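Local coordinates for aspartate aminotransferase (Giardia lamblia, PDB 3MEB), which probably catalyses the reversible transfer of an amino group between L-aspartate and 2-oxoglutarate, using pyridoxal 5'-phosphate as cofactor, at residues 353-356 with 357-361; 380-383 with 384-387. All blocks are in the same frame, centred on the assembly; numbering follows the deposited sequence.

Interaction 1 (353-356 with 357-361)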
ATOM      1  N   MET A 353      -4.849 -26.879  -6.422  1.00  2.00           N
ATOM      2  CA  MET A 353      -3.506 -26.438  -6.111  1.00  2.00           C
ATOM      3  C   MET A 353      -2.876 -27.314  -5.029  1.00  2.00           C
ATOM      4  O   MET A 353      -1.743 -27.737  -5.193  1.00  2.21           O
ATOM      5  CB  MET A 353      -3.442 -24.967  -5.674  1.00  2.00           C
ATOM      6  CG  MET A 353      -3.911 -23.998  -6.718  1.00  2.70           C
ATOM      7  SD  MET A 353      -3.476 -22.256  -6.384  1.00  3.77           S
ATOM      8  CE  MET A 353      -4.838 -21.770  -5.324  1.00  2.35           C
ATOM      9  N   SER A 354      -3.604 -27.617  -3.960  1.00  2.00           N
ATOM     10  CA  SER A 354      -3.043 -28.456  -2.882  1.00  2.91           C
ATOM     11  C   SER A 354      -2.710 -29.841  -3.417  1.00  3.00           C
ATOM     12  O   SER A 354      -1.716 -30.458  -3.038  1.00  4.14           O
ATOM     13  CB  SER A 354      -4.050 -28.599  -1.715  1.00  3.90           C
ATOM     14  OG  SER A 354      -3.486 -29.343  -0.637  1.00  3.92           O
ATOM     15  N   ALA A 355      -3.572 -30.343  -4.281  1.00  2.46           N
ATOM     16  CA  ALA A 355      -3.424 -31.675  -4.811  1.00  2.00           C
ATOM     17  C   ALA A 355      -2.163 -31.745  -5.674  1.00  2.06           C
ATOM     18  O   ALA A 355      -1.400 -32.725  -5.591  1.00  2.00           O
ATOM     19  CB  ALA A 355      -4.686 -32.114  -5.591  1.00  2.00           C
ATOM     20  N   ARG A 356      -1.910 -30.715  -6.477  1.00  2.00           N
ATOM     21  CA  ARG A 356      -0.703 -30.751  -7.324  1.00  2.49           C
ATOM     22  C   ARG A 356       0.580 -30.728  -6.491  1.00  2.79           C
ATOM     23  O   ARG A 356       1.572 -31.418  -6.808  1.00  4.39           O
ATOM     24  CB  ARG A 356      -0.694 -29.646  -8.378  1.00  2.47           C
ATOM     25  CG  ARG A 356       0.137 -30.042  -9.596  1.00  4.49           C
ATOM     26  CD  ARG A 356       0.289 -28.924 -10.625  1.00  7.27           C
ATOM     27  NE  ARG A 356       1.289 -27.925 -10.223  1.00  5.55           N
ATOM     28  CZ  ARG A 356       2.605 -28.117 -10.180  1.00  5.87           C
ATOM     29  NH1 ARG A 356       3.387 -27.129  -9.761  1.00  6.00           N
ATOM     30  NH2 ARG A 356       3.147 -29.297 -10.484  1.00  5.77           N
ATOM     31  N   ILE A 357       0.545 -29.961  -5.425  1.00  2.51           N
ATOM     32  CA  ILE A 357       1.657 -29.856  -4.524  1.00  2.65           C
ATOM     33  C   ILE A 357       1.951 -31.218  -3.898  1.00  3.25           C
ATOM     34  O   ILE A 357       3.094 -31.636  -3.863  1.00  3.13           O
ATOM     35  CB  ILE A 357       1.408 -28.791  -3.442  1.00  2.79           C
ATOM     36  CG1 ILE A 357       1.435 -27.387  -4.075  1.00  4.10           C
ATOM     37  CG2 ILE A 357       2.466 -28.896  -2.330  1.00  2.00           C
ATOM     38  CD1 ILE A 357       0.952 -26.290  -3.101  1.00  5.31           C
ATOM     39  N   HIS A 358       0.913 -31.901  -3.426  1.00  3.81           N
ATOM     40  CA  HIS A 358       1.105 -33.236  -2.894  1.00  5.10           C
ATOM     41  C   HIS A 358       1.703 -34.187  -3.928  1.00  3.97           C
ATOM     42  O   HIS A 358       2.646 -34.893  -3.635  1.00  3.53           O
ATOM     43  CB  HIS A 358      -0.191 -33.769  -2.258  1.00  6.48           C
ATOM     44  CG  HIS A 358      -0.425 -33.213  -0.893  1.00  9.45           C
ATOM     45  ND1 HIS A 358       0.409 -33.495   0.167  1.00 12.79           N
ATOM     46  CD2 HIS A 358      -1.366 -32.363  -0.420  1.00 12.55           C
ATOM     47  CE1 HIS A 358      -0.013 -32.848   1.236  1.00 16.20           C
ATOM     48  NE2 HIS A 358      -1.089 -32.155   0.905  1.00 15.73           N
ATOM     49  N   ARG A 359       1.181 -34.208  -5.139  1.00  3.80           N
ATOM     50  CA  ARG A 359       1.745 -35.074  -6.181  1.00  4.62           C
ATOM     51  C   ARG A 359       3.235 -34.787  -6.467  1.00  4.62           C
ATOM     52  O   ARG A 359       4.003 -35.711  -6.704  1.00  3.49           O
ATOM     53  CB  ARG A 359       0.935 -34.948  -7.485  1.00  5.63           C
ATOM     54  CG  ARG A 359      -0.426 -35.603  -7.377  1.00  9.64           C
ATOM     55  CD  ARG A 359      -1.095 -35.802  -8.749  1.00 13.19           C
ATOM     56  NE  ARG A 359      -1.299 -34.523  -9.448  1.00 16.09           N
ATOM     57  CZ  ARG A 359      -2.359 -33.725  -9.281  1.00 18.29           C
ATOM     58  NH1 ARG A 359      -3.343 -34.058  -8.442  1.00 19.57           N
ATOM     59  NH2 ARG A 359      -2.456 -32.594  -9.965  1.00 16.88           N
ATOM     60  N   MET A 360       3.629 -33.513  -6.392  1.00  4.29           N
ATOM     61  CA  MET A 360       5.030 -33.125  -6.537  1.00  4.64           C
ATOM     62  C   MET A 360       5.875 -33.536  -5.328  1.00  4.20           C
ATOM     63  O   MET A 360       7.003 -33.919  -5.476  1.00  5.26           O
ATOM     64  CB  MET A 360       5.160 -31.624  -6.788  1.00  5.15           C
ATOM     65  CG  MET A 360       4.634 -31.142  -8.151  1.00  4.73           C
ATOM     66  SD  MET A 360       5.318 -31.949  -9.608  1.00  5.98           S
ATOM     67  CE  MET A 360       4.228 -33.384  -9.759  1.00  5.50           C
ATOM     68  N   ARG A 361       5.331 -33.461  -4.133  1.00  4.28           N
ATOM     69  CA  ARG A 361       6.013 -34.020  -2.964  1.00  4.02           C
ATOM     70  C   ARG A 361       6.327 -35.509  -3.161  1.00  4.32           C
ATOM     71  O   ARG A 361       7.465 -35.941  -2.982  1.00  3.08           O
ATOM     72  CB  ARG A 361       5.155 -33.837  -1.729  1.00  5.35           C
ATOM     73  CG  ARG A 361       5.078 -32.388  -1.235  1.00  5.72           C
ATOM     74  CD  ARG A 361       4.205 -32.279   0.030  1.00  6.55           C
ATOM     75  NE  ARG A 361       4.115 -30.889   0.449  1.00  6.04           N
ATOM     76  CZ  ARG A 361       5.137 -30.171   0.908  1.00  5.25           C
ATOM     77  NH1 ARG A 361       6.359 -30.686   1.015  1.00  6.10           N
ATOM     78  NH2 ARG A 361       4.945 -28.912   1.247  1.00  2.00           N
TER
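The carbonyl oxygen of Ala355 receives the backbone N-H of Arg359 in a nearly straight bond, Arg359 N to Ala355 O 3.0 Å with 169° at the hydrogen, and Arg359 then folds its own side chain back over the same oxygen. This is the regular i to i+4 pattern of an alpha helix, the long helix 340-370 of this aminotransferase fold; Ile357 bonds to Met353, His358 to Ser354 and Met360 to Arg356 in the same way. Arg359 starts with CG beside its backbone N and turns sharply at chi3 (-60°), which lays its guanidinium flat against the helix: one face looks down on Ala355 O and Arg356 CA. Its two ends settle on neighbours one turn back, NH1 on Ala355 CB at 3.7 Å and NH2 on Arg356 CG at 3.7 Å.

Arg356 leaves at about a right angle to Arg359, its own guanidinium plane tilted 59° from that of its neighbour. Although both probably carry charge, Arg356 NE and Arg359 NH2 stay 6.0 Å apart. Arg356 runs extended before bending at chi3, and its NH2 then lies against the thioether arm of Met360, 3.3 Å from CG and 3.5 Å from SD. The buried guanidinium is well satisfied elsewhere: NH1 bonds to Arg60 O and NH2 to Leu425 O, with a weak bond from NE to Tyr59 OH, so its rotation is fixed and the helix is tied to the loops holding those residues.

Elsewhere round the helix, side chains lie back on carbonyl oxygens one turn earlier. Ile357 rests CG1 on Met353 O, while the His358 imidazole leans obliquely back along the helix, bringing CD2 to 3.3 Å from Ser354 O and to 3.7 Å from Ser354 OG.

Interaction 2 (380-383 with 384-387)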
ATOM      1  N   GLY A 380      18.986 -39.104   8.051  1.00  3.67           N
ATOM      2  CA  GLY A 380      19.553 -39.042   6.687  1.00  4.03           C
ATOM      3  C   GLY A 380      18.547 -39.352   5.569  1.00  4.55           C
ATOM      4  O   GLY A 380      18.914 -39.801   4.497  1.00  4.47           O
ATOM      5  N   THR A 381      17.269 -39.141   5.813  1.00  4.88           N
ATOM      6  CA  THR A 381      16.275 -39.458   4.776  1.00  4.51           C
ATOM      7  C   THR A 381      15.625 -38.180   4.280  1.00  4.31           C
ATOM      8  O   THR A 381      15.900 -37.079   4.800  1.00  4.12           O
ATOM      9  CB  THR A 381      15.220 -40.421   5.313  1.00  4.74           C
ATOM     10  OG1 THR A 381      14.464 -39.749   6.317  1.00  7.39           O
ATOM     11  CG2 THR A 381      15.883 -41.698   5.897  1.00  3.37           C
ATOM     12  N   TRP A 382      14.759 -38.343   3.268  1.00  4.26           N
ATOM     13  CA  TRP A 382      14.055 -37.275   2.603  1.00  4.37           C
ATOM     14  C   TRP A 382      12.533 -37.294   2.861  1.00  4.87           C
ATOM     15  O   TRP A 382      11.776 -36.509   2.265  1.00  3.47           O
ATOM     16  CB  TRP A 382      14.332 -37.350   1.096  1.00  4.66           C
ATOM     17  CG  TRP A 382      15.741 -36.927   0.779  1.00  4.69           C
ATOM     18  CD1 TRP A 382      16.772 -37.730   0.436  1.00  6.44           C
ATOM     19  CD2 TRP A 382      16.268 -35.595   0.856  1.00  5.21           C
ATOM     20  NE1 TRP A 382      17.923 -36.978   0.256  1.00  6.19           N
ATOM     21  CE2 TRP A 382      17.630 -35.663   0.515  1.00  6.36           C
ATOM     22  CE3 TRP A 382      15.705 -34.344   1.147  1.00  4.76           C
ATOM     23  CZ2 TRP A 382      18.441 -34.537   0.471  1.00  7.01           C
ATOM     24  CZ3 TRP A 382      16.493 -33.246   1.118  1.00  4.89           C
ATOM     25  CH2 TRP A 382      17.854 -33.334   0.763  1.00  7.56           C
ATOM     26  N   ASP A 383      12.104 -38.133   3.806  1.00  5.02           N
ATOM     27  CA  ASP A 383      10.693 -38.245   4.166  1.00  5.42           C
ATOM     28  C   ASP A 383       9.979 -36.914   4.525  1.00  4.80           C
ATOM     29  O   ASP A 383       8.763 -36.793   4.353  1.00  4.58           O
ATOM     30  CB  ASP A 383      10.533 -39.289   5.294  1.00  5.72           C
ATOM     31  CG  ASP A 383      10.926 -40.679   4.839  1.00  8.02           C
ATOM     32  OD1 ASP A 383      11.216 -40.855   3.644  1.00 10.50           O
ATOM     33  OD2 ASP A 383      10.980 -41.597   5.667  1.00 13.19           O
ATOM     34  N   HIS A 384      10.720 -35.942   5.031  1.00  3.79           N
ATOM     35  CA  HIS A 384      10.141 -34.675   5.406  1.00  4.30           C
ATOM     36  C   HIS A 384       9.608 -33.901   4.215  1.00  4.73           C
ATOM     37  O   HIS A 384       8.802 -32.992   4.394  1.00  5.16           O
ATOM     38  CB  HIS A 384      11.146 -33.831   6.224  1.00  4.59           C
ATOM     39  CG  HIS A 384      12.481 -33.658   5.558  1.00  4.52           C
ATOM     40  ND1 HIS A 384      13.335 -34.713   5.304  1.00  3.92           N
ATOM     41  CD2 HIS A 384      13.116 -32.545   5.121  1.00  4.53           C
ATOM     42  CE1 HIS A 384      14.424 -34.250   4.712  1.00  4.52           C
ATOM     43  NE2 HIS A 384      14.322 -32.940   4.601  1.00  4.50           N
ATOM     44  N   ILE A 385      10.072 -34.248   2.997  1.00  4.83           N
ATOM     45  CA  ILE A 385       9.423 -33.813   1.757  1.00  3.88           C
ATOM     46  C   ILE A 385       7.935 -34.144   1.696  1.00  4.68           C
ATOM     47  O   ILE A 385       7.120 -33.370   1.165  1.00  3.80           O
ATOM     48  CB  ILE A 385      10.116 -34.464   0.541  1.00  3.20           C
ATOM     49  CG1 ILE A 385      11.385 -33.689   0.239  1.00  2.47           C
ATOM     50  CG2 ILE A 385       9.177 -34.531  -0.678  1.00  3.61           C
ATOM     51  CD1 ILE A 385      12.350 -34.378  -0.717  1.00  3.90           C
ATOM     52  N   LEU A 386       7.567 -35.295   2.238  1.00  4.69           N
ATOM     53  CA  LEU A 386       6.194 -35.773   2.144  1.00  4.72           C
ATOM     54  C   LEU A 386       5.265 -35.140   3.188  1.00  4.67           C
ATOM     55  O   LEU A 386       4.084 -34.980   2.920  1.00  4.30           O
ATOM     56  CB  LEU A 386       6.147 -37.309   2.270  1.00  4.22           C
ATOM     57  CG  LEU A 386       6.804 -38.131   1.147  1.00  6.03           C
ATOM     58  CD1 LEU A 386       7.055 -39.632   1.547  1.00  3.43           C
ATOM     59  CD2 LEU A 386       5.982 -38.019  -0.136  1.00  6.27           C
ATOM     60  N   THR A 387       5.799 -34.783   4.362  1.00  4.34           N
ATOM     61  CA  THR A 387       4.994 -34.488   5.539  1.00  4.08           C
ATOM     62  C   THR A 387       4.883 -32.991   5.856  1.00  3.72           C
ATOM     63  O   THR A 387       4.077 -32.614   6.716  1.00  3.61           O
ATOM     64  CB  THR A 387       5.561 -35.229   6.782  1.00  3.85           C
ATOM     65  OG1 THR A 387       6.952 -34.954   6.873  1.00  4.68           O
ATOM     66  CG2 THR A 387       5.354 -36.760   6.636  1.00  4.74           C
TER
HETATM   67  O   HOH W   1      13.619 -37.023   6.962  1.00  6.88           O
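The Trp382 indole and the His384 imidazole run alongside each other in one direction, their planes 18° apart. They are slid so far, 5.6 Å between the centroids of the six-membered ring and the imidazole, that little of one ring lies over the other; the touch is Trp382 CE3 against His384 CE1 at 3.8 Å. The apolar contact is Ile385 CD1 against the same Trp382 CE3.

Among the polar contacts, a water bonds to both Thr381 OG1 and His384 ND1, each at 2.9 Å, and weakly to Thr381 O. That carbonyl oxygen also sits at the edge of the imidazole, in its plane, 3.2 Å from His384 CE1. A chi1 of 53° folds the ring back toward the preceding residues, and His384 NE2 bonds to Thr395 O, so both ring nitrogens are engaged. Asp383 N, buried here, has no partner in the model.

The backbone bonds run from Ile385 N to Trp382 O and from Leu386 N to Asp383 O, both 2.9 Å. Such consecutive i to i+3 bonds are characteristic of overlapping turns of 3-10 type, here forming the short helical turn that leads toward strand 392-394.

Interactions 1 and 2 follow one another along the chain, with centres about 15 Å apart, and meet through Arg361. Its NH1 probably bonds to Ile385 O at 2.8 Å, and Arg361 O packs on Leu386 CD2. The same guanidinium reaches Gly390 O, Phe392 O and Thr393 OG1, joining helix 340-370 to the turn and the strand after it; farther along the helix, His365 NE2 bonds to Asp383 OD1. Interaction 1 lies nearer the active site: the side chain of Met353 is about 7 Å from that of Lys277, which binds the cofactor, and that of Ile357 about 12 Å from the bound pyridoxal phosphate. Interaction 2 lies away from the cofactor-binding residues.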